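Local coordinates for small heat shock protein hsp20 family (Sulfolobus solfataricus, PDB 4RZK) that probably binds unfolded proteins as a small heat shock chaperone, the modelled piece being its alpha-crystallin domain, at residues K21-V26 against N77-I82. Residues are numbered along the deposited sequence; the frame is centred on the assembly and turned at random.
Sequences KVVAEV and NGVLEI
V22 to E25 and V79 to I82 pair as antiparallel neighbours in the beta sandwich of the alpha-crystallin domain. V22 with I82 and A24 with L80 are hydrogen-bonded pairs, each joined by two reciprocal backbone bonds; the first has V22 N 2.8 Å from I82 O. A fifth bond, V26 N to G78 O at 2.9 Å, carries the ladder past the strand ends; at G78's positive phi of 85° a side chain would jam against the carbonyl O of N77. V23 with E81 and E25 with V79 are the non-hydrogen-bonded pairs, and their side chains share one face. There V23 CG2 lies 3.6 Å from E81 CG, the two side chains side by side and pointing the same way. V23 also reaches diagonally to V79, CG1 to CG1 at 4.0 Å, the methyls that stand anti to the backbone N (chi1 168° and 167°). E25 runs alongside V79, and its OE2 forms salt bridges with R54 and R7 of the second subunit, which would favour a charged carboxylate. V22, A24, L80 and I82 occupy the other, buried face, where A24 meets I47 of strand 44-50 and L80 meets I34 and V36 of strand 34-39. Within the sheet, strand 6-16 flanks 19-25, and strand 72-76 flanks 79-85.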
# COMPACT_ATOMS: atom_id res chain seq x y z
N LYS A 21 -1.04 -7.31 -17.55
CA LYS A 21 -0.33 -6.86 -16.39
C LYS A 21 -1.31 -6.76 -15.27
O LYS A 21 -2.34 -6.13 -15.41
CB LYS A 21 0.35 -5.51 -16.64
CG LYS A 21 1.51 -5.57 -17.63
CD LYS A 21 2.12 -4.19 -17.85
CE LYS A 21 3.29 -4.26 -18.81
NZ LYS A 21 3.88 -2.91 -19.06
N VAL A 22 -0.99 -7.35 -14.13
CA VAL A 22 -1.86 -7.24 -12.96
C VAL A 22 -1.16 -6.50 -11.84
O VAL A 22 -0.05 -6.81 -11.49
CB VAL A 22 -2.31 -8.61 -12.46
CG1 VAL A 22 -3.12 -8.45 -11.18
CG2 VAL A 22 -3.14 -9.30 -13.52
N VAL A 23 -1.83 -5.50 -11.28
CA VAL A 23 -1.25 -4.69 -10.24
C VAL A 23 -2.01 -4.83 -8.93
O VAL A 23 -3.21 -4.69 -8.91
CB VAL A 23 -1.26 -3.21 -10.63
CG1 VAL A 23 -0.93 -2.35 -9.44
CG2 VAL A 23 -0.28 -2.97 -11.75
N ALA A 24 -1.29 -5.12 -7.86
CA ALA A 24 -1.89 -5.30 -6.55
C ALA A 24 -1.20 -4.52 -5.46
O ALA A 24 0.00 -4.53 -5.37
CB ALA A 24 -1.92 -6.78 -6.20
N GLU A 25 -1.98 -3.90 -4.60
CA GLU A 25 -1.42 -3.22 -3.47
C GLU A 25 -1.56 -4.09 -2.27
O GLU A 25 -2.65 -4.42 -1.85
CB GLU A 25 -2.19 -1.98 -3.19
CG GLU A 25 -2.25 -1.03 -4.33
CD GLU A 25 -2.69 0.30 -3.85
OE1 GLU A 25 -3.12 0.39 -2.70
OE2 GLU A 25 -2.58 1.27 -4.60
N VAL A 26 -0.43 -4.41 -1.69
CA VAL A 26 -0.42 -5.24 -0.52
C VAL A 26 0.57 -4.69 0.49
O VAL A 26 1.54 -5.35 0.82
CB VAL A 26 0.04 -6.63 -0.94
CG1 VAL A 26 0.62 -7.38 0.24
CG2 VAL A 26 -1.09 -7.40 -1.58
N ASN A 77 7.61 -0.72 -2.85
CA ASN A 77 6.90 0.15 -1.94
C ASN A 77 5.50 -0.33 -1.62
O ASN A 77 4.59 0.46 -1.52
CB ASN A 77 6.85 1.56 -2.49
CG ASN A 77 8.16 2.29 -2.33
OD1 ASN A 77 8.73 2.31 -1.26
ND2 ASN A 77 8.63 2.90 -3.39
N GLY A 78 5.33 -1.63 -1.43
CA GLY A 78 4.04 -2.19 -1.11
C GLY A 78 3.14 -2.49 -2.29
O GLY A 78 2.01 -2.89 -2.11
N VAL A 79 3.64 -2.31 -3.50
CA VAL A 79 2.82 -2.57 -4.67
C VAL A 79 3.34 -3.69 -5.53
O VAL A 79 4.50 -3.72 -5.88
CB VAL A 79 2.65 -1.32 -5.53
CG1 VAL A 79 2.09 -1.69 -6.88
CG2 VAL A 79 1.74 -0.33 -4.84
N LEU A 80 2.48 -4.63 -5.87
CA LEU A 80 2.91 -5.77 -6.63
C LEU A 80 2.41 -5.68 -8.05
O LEU A 80 1.25 -5.49 -8.31
CB LEU A 80 2.43 -7.06 -5.98
CG LEU A 80 2.89 -8.36 -6.61
CD1 LEU A 80 4.20 -8.83 -6.01
CD2 LEU A 80 1.83 -9.42 -6.41
N GLU A 81 3.35 -5.79 -8.97
CA GLU A 81 3.08 -5.74 -10.38
C GLU A 81 3.56 -7.03 -10.97
O GLU A 81 4.71 -7.39 -10.81
CB GLU A 81 3.87 -4.60 -10.99
CG GLU A 81 3.19 -3.87 -12.12
CD GLU A 81 4.01 -2.71 -12.63
OE1 GLU A 81 5.00 -2.94 -13.33
OE2 GLU A 81 3.66 -1.56 -12.32
N ILE A 82 2.69 -7.75 -11.65
CA ILE A 82 3.08 -8.98 -12.28
C ILE A 82 2.65 -8.98 -13.73
O ILE A 82 1.58 -8.52 -14.06
CB ILE A 82 2.49 -10.19 -11.57
CG1 ILE A 82 1.75 -11.06 -12.56
CG2 ILE A 82 1.56 -9.75 -10.46
CD1 ILE A 82 2.28 -12.47 -12.60